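Local atomic coordinates of (R)-S-adenosyl-L-methionine hydrolase (Thermus thermophilus, PDB entry 2CW5), a protein that hydrolyses S-adenosyl-L-methionine to adenosine and L-methionine, working as a homotrimer and lacking the chlorinase and fluorinase activities of its relatives. Residues V65-D70 with N93-L98; E54-L59 with W86-P91; N186-L191 with L230-V235. One frame throughout, in Å; residues are numbered along the deposited sequence.

Contact 1 (V65-D70 with N93-L98); sequences VLAVVD and NGLFTL
CG of Asn93 stands between its own backbone N and carbonyl carbon (chi1 59°), and CG of Leu95 is anti to the backbone N (chi1 169°); from there the Asn93 amide meets Val69 and Leu95 CD2 meets Ala67. Asn93 ND2 donates to Val69 O over 3.0 Å, a bond lying both in the carbonyl plane of Val69 and in the amide plane of Asn93. At the other end of the same amide, OD1 accepts from Leu95 N at 3.1 Å, closing an Asx turn; held at both ends, the flat group is probably kept from rotating. Leu95 CD2 presses on Ala67, 3.5 Å from CB, and also reaches Val69 CB at 4.3 Å. Strand 64-68 is one of the parallel strands of the mixed sheet in the N-terminal domain, and the loop 93-98 folds back over one face of it, while Leu66 and Val68, on the other face, pack on Phe138 of helix 133-147. The Phe96 ring meets Ala67 CB obliquely through CZ, at 3.8 Å. Past it, Val65 and Phe96 slide by each other in opposite directions, Val65 CG1 standing 4.2 Å from Phe96 CE1. Next to Val69, Asp70 probably binds adenosine and matters for activity, as in relatives; Val69 touches Asp9, a second residue that probably binds adenosine. Leu45, Ala48 and Leu52 of helix 45-55 pack on Asn93, Leu95 and Phe96 respectively.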
ATOM      1  N   VAL C  65      -4.815  15.298  12.246  1.00 18.68           N
ATOM      2  CA  VAL C  65      -4.255  13.954  12.299  1.00 18.62           C
ATOM      3  C   VAL C  65      -5.378  12.946  12.498  1.00 19.24           C
ATOM      4  O   VAL C  65      -5.928  12.821  13.596  1.00 18.21           O
ATOM      5  CB  VAL C  65      -3.248  13.803  13.465  1.00 21.15           C
ATOM      6  CG1 VAL C  65      -2.622  12.406  13.437  1.00 22.87           C
ATOM      7  CG2 VAL C  65      -2.174  14.874  13.368  1.00 21.07           C
ATOM      8  N   LEU C  66      -5.726  12.259  11.414  1.00 18.28           N
ATOM      9  CA  LEU C  66      -6.766  11.245  11.416  1.00 18.92           C
ATOM     10  C   LEU C  66      -6.082   9.898  11.611  1.00 19.72           C
ATOM     11  O   LEU C  66      -5.277   9.474  10.782  1.00 18.10           O
ATOM     12  CB  LEU C  66      -7.517  11.273  10.079  1.00 18.55           C
ATOM     13  CG  LEU C  66      -8.538  10.167   9.794  1.00 21.79           C
ATOM     14  CD1 LEU C  66      -9.617  10.180  10.862  1.00 20.95           C
ATOM     15  CD2 LEU C  66      -9.152  10.384   8.417  1.00 22.06           C
ATOM     16  N   ALA C  67      -6.388   9.230  12.716  1.00 17.88           N
ATOM     17  CA  ALA C  67      -5.769   7.942  12.996  1.00 20.29           C
ATOM     18  C   ALA C  67      -6.827   6.944  13.426  1.00 21.81           C
ATOM     19  O   ALA C  67      -7.494   7.136  14.440  1.00 22.78           O
ATOM     20  CB  ALA C  67      -4.708   8.093  14.082  1.00 19.32           C
ATOM     21  N   VAL C  68      -6.980   5.875  12.649  1.00 22.91           N
ATOM     22  CA  VAL C  68      -7.985   4.862  12.955  1.00 23.29           C
ATOM     23  C   VAL C  68      -7.375   3.486  13.190  1.00 24.02           C
ATOM     24  O   VAL C  68      -6.953   2.815  12.245  1.00 21.65           O
ATOM     25  CB  VAL C  68      -9.023   4.756  11.822  1.00 23.52           C
ATOM     26  CG1 VAL C  68     -10.107   3.742  12.201  1.00 25.78           C
ATOM     27  CG2 VAL C  68      -9.643   6.122  11.552  1.00 23.80           C
ATOM     28  N   VAL C  69      -7.328   3.088  14.460  1.00 23.79           N
ATOM     29  CA  VAL C  69      -6.794   1.790  14.881  1.00 27.94           C
ATOM     30  C   VAL C  69      -7.563   1.365  16.134  1.00 31.64           C
ATOM     31  O   VAL C  69      -7.613   2.109  17.108  1.00 29.19           O
ATOM     32  CB  VAL C  69      -5.290   1.869  15.261  1.00 25.81           C
ATOM     33  CG1 VAL C  69      -4.789   0.491  15.687  1.00 26.01           C
ATOM     34  CG2 VAL C  69      -4.466   2.396  14.087  1.00 24.45           C
ATOM     35  N   ASP C  70      -8.159   0.175  16.116  1.00 37.89           N
ATOM     36  CA  ASP C  70      -8.913  -0.300  17.279  1.00 43.56           C
ATOM     37  C   ASP C  70      -8.532  -1.719  17.664  1.00 46.23           C
ATOM     38  O   ASP C  70      -8.168  -1.944  18.843  1.00 48.07           O
ATOM     39  CB  ASP C  70     -10.416  -0.246  17.005  1.00 47.01           C
ATOM     40  CG  ASP C  70     -10.909   1.155  16.730  1.00 51.00           C
ATOM     41  OD1 ASP C  70     -10.439   1.765  15.747  1.00 54.25           O
ATOM     42  OD2 ASP C  70     -11.767   1.645  17.496  1.00 53.70           O
ATOM     43  N   ASN C  93      -8.931   5.543  22.715  1.00 21.25           N
ATOM     44  CA  ASN C  93      -8.386   4.322  23.278  1.00 20.37           C
ATOM     45  C   ASN C  93      -6.901   4.428  23.610  1.00 20.97           C
ATOM     46  O   ASN C  93      -6.224   3.413  23.784  1.00 21.03           O
ATOM     47  CB  ASN C  93      -8.621   3.148  22.316  1.00 21.27           C
ATOM     48  CG  ASN C  93      -7.992   3.369  20.949  1.00 22.15           C
ATOM     49  OD1 ASN C  93      -7.215   4.309  20.745  1.00 20.15           O
ATOM     50  ND2 ASN C  93      -8.320   2.487  20.000  1.00 20.72           N
ATOM     51  N   GLY C  94      -6.392   5.654  23.685  1.00 19.06           N
ATOM     52  CA  GLY C  94      -4.993   5.845  24.026  1.00 19.78           C
ATOM     53  C   GLY C  94      -4.040   5.892  22.846  1.00 19.32           C
ATOM     54  O   GLY C  94      -2.836   6.068  23.026  1.00 18.22           O
ATOM     55  N   LEU C  95      -4.581   5.723  21.646  1.00 17.96           N
ATOM     56  CA  LEU C  95      -3.794   5.763  20.420  1.00 18.84           C
ATOM     57  C   LEU C  95      -2.901   7.014  20.351  1.00 18.77           C
ATOM     58  O   LEU C  95      -1.747   6.947  19.915  1.00 19.08           O
ATOM     59  CB  LEU C  95      -4.743   5.745  19.217  1.00 20.30           C
ATOM     60  CG  LEU C  95      -4.196   6.035  17.814  1.00 23.79           C
ATOM     61  CD1 LEU C  95      -3.096   5.050  17.477  1.00 23.84           C
ATOM     62  CD2 LEU C  95      -5.325   5.934  16.798  1.00 24.44           C
ATOM     63  N   PHE C  96      -3.444   8.147  20.786  1.00 18.32           N
ATOM     64  CA  PHE C  96      -2.729   9.425  20.745  1.00 17.97           C
ATOM     65  C   PHE C  96      -1.862   9.757  21.974  1.00 17.96           C
ATOM     66  O   PHE C  96      -1.366  10.874  22.084  1.00 18.23           O
ATOM     67  CB  PHE C  96      -3.738  10.563  20.540  1.00 19.75           C
ATOM     68  CG  PHE C  96      -4.470  10.515  19.220  1.00 20.69           C
ATOM     69  CD1 PHE C  96      -3.805  10.770  18.027  1.00 20.14           C
ATOM     70  CD2 PHE C  96      -5.836  10.239  19.177  1.00 21.57           C
ATOM     71  CE1 PHE C  96      -4.485  10.755  16.802  1.00 18.68           C
ATOM     72  CE2 PHE C  96      -6.531  10.221  17.961  1.00 21.00           C
ATOM     73  CZ  PHE C  96      -5.850  10.481  16.769  1.00 18.44           C
ATOM     74  N   THR C  97      -1.678   8.798  22.882  1.00 19.22           N
ATOM     75  CA  THR C  97      -0.910   9.024  24.114  1.00 18.50           C
ATOM     76  C   THR C  97       0.443   9.722  23.959  1.00 18.71           C
ATOM     77  O   THR C  97       0.716  10.732  24.621  1.00 18.37           O
ATOM     78  CB  THR C  97      -0.675   7.696  24.869  1.00 19.88           C
ATOM     79  OG1 THR C  97      -1.938   7.114  25.217  1.00 20.72           O
ATOM     80  CG2 THR C  97       0.116   7.942  26.144  1.00 21.90           C
ATOM     81  N   LEU C  98       1.295   9.180  23.100  1.00 18.16           N
ATOM     82  CA  LEU C  98       2.619   9.757  22.888  1.00 18.10           C
ATOM     83  C   LEU C  98       2.549  11.105  22.176  1.00 18.15           C
ATOM     84  O   LEU C  98       3.266  12.044  22.535  1.00 18.60           O
ATOM     85  CB  LEU C  98       3.493   8.758  22.123  1.00 17.10           C
ATOM     86  CG  LEU C  98       3.756   7.476  22.927  1.00 18.92           C
ATOM     87  CD1 LEU C  98       4.588   6.506  22.109  1.00 20.23           C
ATOM     88  CD2 LEU C  98       4.477   7.819  24.236  1.00 21.44           C
TER

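Contact 2 (E54-L59 with W86-P91); sequences EALPYL and WTYVGP
Leu56 lies against the indole of Trp86, and this is the tightly packed half of the contact. CG of Leu56 is anti to the backbone N (chi1 -171°), and from it CD1 sits over one face of the indole, 3.9 Å from the centroid of the five-membered ring and 24° off its normal, a CH-pi contact. The rest of the leucine follows the six-membered ring, with CG 3.8 Å from Trp86 CE3. Its other methyl, CD2, meets Tyr88 tip to tip, 3.3 Å from OH, while that hydroxyl is hydrogen-bonded to Asp103 OD2, which also accepts from Trp86 N. At the indole edge, Trp86 NE1 donates to Leu59 O over 3.0 Å. The oxygen is near the ring plane, but the donor stands well above the carbonyl plane, 62° out of it. The CH-pi contact and the hydrogen bond together probably fix the tilt and rotation of the indole. A leucine at Trp86 would probably leave Leu59 O without this donor and open a gap beneath Leu56 CD1. The contact is looser toward solvent: Pro57 is exposed and only brushes the indole, its CA 4.4 Å from Trp86 CH2, and Tyr58, turned away from the contact at CB, packs on Val19 of a neighbouring subunit. The polypeptide here leaves helix 45-55 through a short 3-10 turn, in which Leu59 N bonds to Leu56 O. Strand 34-37, this helix and strand 64-68 form a beta-alpha-beta crossover, in which strand 4-8 lies between the two parallel strands; the indole, next to strand 87-89 in the chain, joins the helix end to the mixed sheet of the alpha/beta N-terminal domain.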
ATOM      1  N   GLU C  54       6.549   9.683  16.180  1.00 22.19           N
ATOM      2  CA  GLU C  54       7.654   9.815  15.247  1.00 26.22           C
ATOM      3  C   GLU C  54       7.488  10.929  14.205  1.00 26.92           C
ATOM      4  O   GLU C  54       8.434  11.660  13.913  1.00 27.58           O
ATOM      5  CB  GLU C  54       7.852   8.461  14.556  1.00 29.45           C
ATOM      6  CG  GLU C  54       8.994   8.366  13.580  1.00 37.26           C
ATOM      7  CD  GLU C  54       9.491   6.931  13.437  1.00 40.28           C
ATOM      8  OE1 GLU C  54       8.658   6.024  13.223  1.00 40.90           O
ATOM      9  OE2 GLU C  54      10.715   6.712  13.544  1.00 43.62           O
ATOM     10  N   ALA C  55       6.282  11.079  13.672  1.00 24.39           N
ATOM     11  CA  ALA C  55       6.037  12.072  12.631  1.00 24.86           C
ATOM     12  C   ALA C  55       5.457  13.420  13.037  1.00 23.75           C
ATOM     13  O   ALA C  55       5.685  14.424  12.356  1.00 23.98           O
ATOM     14  CB  ALA C  55       5.152  11.451  11.553  1.00 26.65           C
ATOM     15  N   LEU C  56       4.713  13.452  14.137  1.00 21.61           N
ATOM     16  CA  LEU C  56       4.057  14.682  14.577  1.00 22.51           C
ATOM     17  C   LEU C  56       4.856  15.988  14.550  1.00 21.93           C
ATOM     18  O   LEU C  56       4.392  16.981  14.002  1.00 20.66           O
ATOM     19  CB  LEU C  56       3.475  14.501  15.982  1.00 23.09           C
ATOM     20  CG  LEU C  56       2.579  15.649  16.465  1.00 25.37           C
ATOM     21  CD1 LEU C  56       1.326  15.688  15.606  1.00 24.60           C
ATOM     22  CD2 LEU C  56       2.211  15.468  17.947  1.00 23.12           C
ATOM     23  N   PRO C  57       6.061  16.006  15.135  1.00 22.86           N
ATOM     24  CA  PRO C  57       6.844  17.247  15.140  1.00 24.88           C
ATOM     25  C   PRO C  57       7.180  17.863  13.780  1.00 25.69           C
ATOM     26  O   PRO C  57       7.456  19.061  13.693  1.00 24.60           O
ATOM     27  CB  PRO C  57       8.093  16.862  15.936  1.00 25.06           C
ATOM     28  CG  PRO C  57       8.238  15.403  15.657  1.00 28.08           C
ATOM     29  CD  PRO C  57       6.822  14.901  15.745  1.00 23.65           C
ATOM     30  N   TYR C  58       7.146  17.051  12.728  1.00 23.85           N
ATOM     31  CA  TYR C  58       7.473  17.521  11.382  1.00 26.91           C
ATOM     32  C   TYR C  58       6.255  17.949  10.577  1.00 27.62           C
ATOM     33  O   TYR C  58       6.394  18.409   9.443  1.00 27.67           O
ATOM     34  CB  TYR C  58       8.210  16.421  10.606  1.00 28.68           C
ATOM     35  CG  TYR C  58       9.458  15.926  11.287  1.00 31.54           C
ATOM     36  CD1 TYR C  58      10.657  16.632  11.191  1.00 36.24           C
ATOM     37  CD2 TYR C  58       9.436  14.769  12.064  1.00 34.03           C
ATOM     38  CE1 TYR C  58      11.804  16.198  11.854  1.00 37.16           C
ATOM     39  CE2 TYR C  58      10.573  14.327  12.734  1.00 36.61           C
ATOM     40  CZ  TYR C  58      11.754  15.047  12.624  1.00 38.40           C
ATOM     41  OH  TYR C  58      12.881  14.618  13.289  1.00 41.23           O
ATOM     42  N   LEU C  59       5.065  17.800  11.152  1.00 27.13           N
ATOM     43  CA  LEU C  59       3.847  18.165  10.442  1.00 28.55           C
ATOM     44  C   LEU C  59       3.420  19.608  10.684  1.00 28.44           C
ATOM     45  O   LEU C  59       3.599  20.148  11.773  1.00 25.27           O
ATOM     46  CB  LEU C  59       2.694  17.233  10.835  1.00 30.26           C
ATOM     47  CG  LEU C  59       2.957  15.725  10.773  1.00 29.73           C
ATOM     48  CD1 LEU C  59       1.654  14.987  11.039  1.00 33.49           C
ATOM     49  CD2 LEU C  59       3.527  15.334   9.426  1.00 30.87           C
ATOM     50  N   TRP C  86      -1.965  20.720  17.155  1.00 24.08           N
ATOM     51  CA  TRP C  86      -2.394  19.911  16.018  1.00 22.82           C
ATOM     52  C   TRP C  86      -3.771  19.399  16.422  1.00 22.16           C
ATOM     53  O   TRP C  86      -4.132  19.454  17.595  1.00 22.51           O
ATOM     54  CB  TRP C  86      -1.444  18.732  15.784  1.00 21.23           C
ATOM     55  CG  TRP C  86      -0.104  19.141  15.242  1.00 23.17           C
ATOM     56  CD1 TRP C  86       0.194  19.473  13.951  1.00 24.07           C
ATOM     57  CD2 TRP C  86       1.106  19.301  15.987  1.00 25.44           C
ATOM     58  NE1 TRP C  86       1.520  19.831  13.845  1.00 26.21           N
ATOM     59  CE2 TRP C  86       2.101  19.736  15.082  1.00 25.99           C
ATOM     60  CE3 TRP C  86       1.448  19.123  17.335  1.00 28.41           C
ATOM     61  CZ2 TRP C  86       3.419  19.994  15.482  1.00 28.09           C
ATOM     62  CZ3 TRP C  86       2.758  19.381  17.733  1.00 28.87           C
ATOM     63  CH2 TRP C  86       3.728  19.812  16.806  1.00 28.86           C
ATOM     64  N   THR C  87      -4.541  18.919  15.456  1.00 21.15           N
ATOM     65  CA  THR C  87      -5.875  18.413  15.739  1.00 22.69           C
ATOM     66  C   THR C  87      -5.868  16.907  15.547  1.00 23.05           C
ATOM     67  O   THR C  87      -5.256  16.396  14.608  1.00 23.99           O
ATOM     68  CB  THR C  87      -6.902  19.081  14.815  1.00 24.01           C
ATOM     69  OG1 THR C  87      -6.935  20.486  15.107  1.00 21.71           O
ATOM     70  CG2 THR C  87      -8.301  18.482  15.017  1.00 23.93           C
ATOM     71  N   TYR C  88      -6.542  16.197  16.441  1.00 20.80           N
ATOM     72  CA  TYR C  88      -6.564  14.742  16.382  1.00 21.57           C
ATOM     73  C   TYR C  88      -7.974  14.206  16.229  1.00 20.18           C
ATOM     74  O   TYR C  88      -8.904  14.698  16.865  1.00 20.07           O
ATOM     75  CB  TYR C  88      -5.932  14.176  17.657  1.00 20.22           C
ATOM     76  CG  TYR C  88      -4.575  14.774  17.960  1.00 22.55           C
ATOM     77  CD1 TYR C  88      -3.426  14.287  17.345  1.00 23.98           C
ATOM     78  CD2 TYR C  88      -4.451  15.871  18.815  1.00 22.18           C
ATOM     79  CE1 TYR C  88      -2.182  14.879  17.567  1.00 23.15           C
ATOM     80  CE2 TYR C  88      -3.218  16.474  19.044  1.00 23.16           C
ATOM     81  CZ  TYR C  88      -2.086  15.974  18.413  1.00 24.88           C
ATOM     82  OH  TYR C  88      -0.865  16.589  18.600  1.00 22.59           O
ATOM     83  N   VAL C  89      -8.124  13.202  15.373  1.00 19.53           N
ATOM     84  CA  VAL C  89      -9.421  12.581  15.135  1.00 20.68           C
ATOM     85  C   VAL C  89      -9.224  11.075  15.127  1.00 21.18           C
ATOM     86  O   VAL C  89      -8.484  10.539  14.305  1.00 19.52           O
ATOM     87  CB  VAL C  89     -10.016  13.023  13.786  1.00 20.18           C
ATOM     88  CG1 VAL C  89     -11.341  12.297  13.528  1.00 20.53           C
ATOM     89  CG2 VAL C  89     -10.216  14.525  13.779  1.00 20.53           C
ATOM     90  N   GLY C  90      -9.879  10.394  16.058  1.00 21.39           N
ATOM     91  CA  GLY C  90      -9.744   8.956  16.128  1.00 20.91           C
ATOM     92  C   GLY C  90     -10.391   8.405  17.381  1.00 21.13           C
ATOM     93  O   GLY C  90     -11.047   9.142  18.115  1.00 19.44           O
ATOM     94  N   PRO C  91     -10.230   7.101  17.641  1.00 21.74           N
ATOM     95  CA  PRO C  91     -10.798   6.429  18.814  1.00 23.59           C
ATOM     96  C   PRO C  91     -10.151   6.858  20.125  1.00 22.90           C
ATOM     97  O   PRO C  91      -8.945   7.095  20.193  1.00 21.71           O
ATOM     98  CB  PRO C  91     -10.559   4.955  18.511  1.00 24.54           C
ATOM     99  CG  PRO C  91      -9.259   4.996  17.749  1.00 21.93           C
ATOM    100  CD  PRO C  91      -9.501   6.143  16.794  1.00 21.34           C
TER

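Contact 3 (N186-L191 with L230-V235); sequences NAITTL and LLEVAV
Ala187 and Val233 form an antiparallel hydrogen-bonded pair, with Ala187 N 2.9 Å from Val233 O and Val233 N 3.0 Å from Ala187 O. On the opposite face of the sheet, Ile188 and Glu232 are a non-hydrogen-bonded pair whose side chains run side by side in the same direction; Ile188 CD1 rests 3.4 Å from Glu232 CG. Leu231 O is gripped twice by Thr189, from N nearly in line with the carbonyl and from OG1 at 2.8 Å, above the carbonyl plane. OG1 can reach it because it stands between the backbone N and carbonyl carbon of Thr189 (chi1 77°). In the next shell the same OG1 accepts from Leu191 N at 3.2 Å, an ST turn that bends the chain past Thr190 and presents Leu191 O to Leu231 N at 2.8 Å. Leu191 and Leu231 then lie side by side, their CB atoms 3.9 Å apart, whereas Leu230 crosses Ile188 at about a right angle. At the other end a water links Asn186 OD1, to which it donates over 2.7 Å, with Val235 N, and Asp182 holds Asn186 ND2. Asn186 and Val235 probably bind both adenosine and S-adenosyl-L-methionine, and Glu232 the latter, as in relatives; Tyr224 OH makes a weak hydrogen bond to Glu232 OE1. Tyr50 of helix 45-55, from the N-terminal domain, touches Ile188, Leu230 and Glu232. Val252 and Leu254 of strand 251-254 pack on Leu191, and in the antiparallel sheet strand 187-189 has 175-181 on its other side, as 231-235 has 221-225.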
ATOM      1  N   ASN C 186      13.255  -4.278  14.928  1.00 27.99           N
ATOM      2  CA  ASN C 186      14.038  -3.496  15.879  1.00 28.13           C
ATOM      3  C   ASN C 186      13.108  -3.203  17.049  1.00 25.86           C
ATOM      4  O   ASN C 186      11.926  -2.934  16.854  1.00 28.15           O
ATOM      5  CB  ASN C 186      14.487  -2.153  15.277  1.00 29.44           C
ATOM      6  CG  ASN C 186      15.452  -2.311  14.121  1.00 32.84           C
ATOM      7  OD1 ASN C 186      16.379  -3.117  14.179  1.00 33.22           O
ATOM      8  ND2 ASN C 186      15.251  -1.525  13.067  1.00 31.86           N
ATOM      9  N   ALA C 187      13.639  -3.246  18.259  1.00 24.91           N
ATOM     10  CA  ALA C 187      12.824  -2.972  19.434  1.00 24.64           C
ATOM     11  C   ALA C 187      12.961  -1.511  19.856  1.00 23.26           C
ATOM     12  O   ALA C 187      14.072  -1.003  20.018  1.00 24.20           O
ATOM     13  CB  ALA C 187      13.236  -3.886  20.570  1.00 23.95           C
ATOM     14  N   ILE C 188      11.826  -0.839  20.013  1.00 21.14           N
ATOM     15  CA  ILE C 188      11.808   0.552  20.449  1.00 21.21           C
ATOM     16  C   ILE C 188      11.529   0.512  21.948  1.00 20.95           C
ATOM     17  O   ILE C 188      10.572  -0.134  22.378  1.00 20.98           O
ATOM     18  CB  ILE C 188      10.665   1.346  19.770  1.00 22.62           C
ATOM     19  CG1 ILE C 188      10.722   1.166  18.249  1.00 26.14           C
ATOM     20  CG2 ILE C 188      10.755   2.813  20.163  1.00 21.18           C
ATOM     21  CD1 ILE C 188      11.997   1.679  17.595  1.00 25.86           C
ATOM     22  N   THR C 189      12.354   1.189  22.744  1.00 20.89           N
ATOM     23  CA  THR C 189      12.154   1.196  24.186  1.00 21.52           C
ATOM     24  C   THR C 189      11.668   2.561  24.644  1.00 21.78           C
ATOM     25  O   THR C 189      11.598   3.502  23.850  1.00 22.53           O
ATOM     26  CB  THR C 189      13.451   0.858  24.956  1.00 21.23           C
ATOM     27  OG1 THR C 189      14.314   2.001  24.968  1.00 25.73           O
ATOM     28  CG2 THR C 189      14.174  -0.324  24.294  1.00 22.32           C
ATOM     29  N   THR C 190      11.330   2.656  25.924  1.00 19.66           N
ATOM     30  CA  THR C 190      10.843   3.899  26.509  1.00 20.71           C
ATOM     31  C   THR C 190      11.987   4.725  27.101  1.00 21.16           C
ATOM     32  O   THR C 190      11.758   5.783  27.690  1.00 21.56           O
ATOM     33  CB  THR C 190       9.812   3.611  27.627  1.00 20.55           C
ATOM     34  OG1 THR C 190      10.396   2.728  28.596  1.00 19.56           O
ATOM     35  CG2 THR C 190       8.560   2.970  27.050  1.00 20.76           C
ATOM     36  N   LEU C 191      13.217   4.242  26.950  1.00 21.11           N
ATOM     37  CA  LEU C 191      14.382   4.950  27.482  1.00 23.21           C
ATOM     38  C   LEU C 191      14.779   6.153  26.629  1.00 23.85           C
ATOM     39  O   LEU C 191      14.854   6.057  25.406  1.00 23.78           O
ATOM     40  CB  LEU C 191      15.573   3.995  27.604  1.00 23.68           C
ATOM     41  CG  LEU C 191      15.450   2.925  28.686  1.00 24.45           C
ATOM     42  CD1 LEU C 191      16.685   2.040  28.667  1.00 26.70           C
ATOM     43  CD2 LEU C 191      15.294   3.594  30.051  1.00 25.96           C
ATOM     44  N   LEU C 230      14.470   7.814  21.243  1.00 26.51           N
ATOM     45  CA  LEU C 230      14.292   6.698  22.171  1.00 26.02           C
ATOM     46  C   LEU C 230      15.345   5.627  21.913  1.00 26.45           C
ATOM     47  O   LEU C 230      15.755   5.408  20.767  1.00 26.96           O
ATOM     48  CB  LEU C 230      12.896   6.093  22.014  1.00 25.18           C
ATOM     49  CG  LEU C 230      11.719   7.020  22.328  1.00 26.74           C
ATOM     50  CD1 LEU C 230      10.402   6.282  22.094  1.00 25.75           C
ATOM     51  CD2 LEU C 230      11.819   7.499  23.769  1.00 24.00           C
ATOM     52  N   LEU C 231      15.789   4.960  22.973  1.00 26.51           N
ATOM     53  CA  LEU C 231      16.795   3.915  22.825  1.00 27.54           C
ATOM     54  C   LEU C 231      16.190   2.756  22.043  1.00 28.32           C
ATOM     55  O   LEU C 231      15.042   2.374  22.267  1.00 27.36           O
ATOM     56  CB  LEU C 231      17.288   3.430  24.198  1.00 28.60           C
ATOM     57  CG  LEU C 231      18.394   2.359  24.198  1.00 30.21           C
ATOM     58  CD1 LEU C 231      19.159   2.394  25.512  1.00 32.05           C
ATOM     59  CD2 LEU C 231      17.793   0.985  23.970  1.00 32.03           C
ATOM     60  N   GLU C 232      16.965   2.211  21.113  1.00 27.13           N
ATOM     61  CA  GLU C 232      16.506   1.099  20.297  1.00 27.60           C
ATOM     62  C   GLU C 232      17.501  -0.054  20.357  1.00 29.35           C
ATOM     63  O   GLU C 232      18.675   0.148  20.664  1.00 29.49           O
ATOM     64  CB  GLU C 232      16.328   1.553  18.843  1.00 29.41           C
ATOM     65  CG  GLU C 232      15.109   2.443  18.612  1.00 31.28           C
ATOM     66  CD  GLU C 232      15.013   2.967  17.184  1.00 32.10           C
ATOM     67  OE1 GLU C 232      15.349   2.218  16.241  1.00 34.30           O
ATOM     68  OE2 GLU C 232      14.582   4.124  17.004  1.00 32.49           O
ATOM     69  N   VAL C 233      17.011  -1.259  20.076  1.00 29.56           N
ATOM     70  CA  VAL C 233      17.835  -2.466  20.063  1.00 30.20           C
ATOM     71  C   VAL C 233      17.636  -3.152  18.718  1.00 32.58           C
ATOM     72  O   VAL C 233      16.523  -3.557  18.378  1.00 31.88           O
ATOM     73  CB  VAL C 233      17.427  -3.452  21.178  1.00 28.70           C
ATOM     74  CG1 VAL C 233      18.178  -4.776  21.008  1.00 29.57           C
ATOM     75  CG2 VAL C 233      17.738  -2.852  22.539  1.00 27.12           C
ATOM     76  N   ALA C 234      18.714  -3.284  17.951  1.00 34.62           N
ATOM     77  CA  ALA C 234      18.623  -3.911  16.640  1.00 37.25           C
ATOM     78  C   ALA C 234      19.638  -5.025  16.431  1.00 39.40           C
ATOM     79  O   ALA C 234      20.600  -5.165  17.183  1.00 40.66           O
ATOM     80  CB  ALA C 234      18.787  -2.856  15.549  1.00 37.65           C
ATOM     81  N   VAL C 235      19.395  -5.824  15.399  1.00 41.66           N
ATOM     82  CA  VAL C 235      20.285  -6.914  15.032  1.00 42.73           C
ATOM     83  C   VAL C 235      20.691  -6.640  13.596  1.00 43.24           C
ATOM     84  O   VAL C 235      19.833  -6.473  12.726  1.00 44.43           O
ATOM     85  CB  VAL C 235      19.575  -8.287  15.102  1.00 42.49           C
ATOM     86  CG1 VAL C 235      20.425  -9.349  14.419  1.00 42.68           C
ATOM     87  CG2 VAL C 235      19.329  -8.675  16.553  1.00 42.00           C
TER
HETATM   88  O   HOH W   1      16.704  -5.807  14.306  1.00 35.23           O

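Overall arrangement
Contacts 1 and 2 interlock along the chain and share one sheet: their centres are 9 Å apart, and strands 64-68 and 87-89 are neighbours, with Val65 O 2.9 Å from Val89 N in a probable hydrogen bond. Contact 3 belongs to the C-terminal domain, its centre about 21 Å from that of contact 1 and about 22 Å from that of contact 2; its nearest atoms come within about 6 Å of either without touching. Helix 45-55 reaches all three: it packs on contact 1, runs into contact 2 and offers Tyr50 to contact 3. Contacts 1 and 3 hold probable ligand-binding residues; in this family the site forms between the N-terminal domain of one subunit and the C-terminal domain of another.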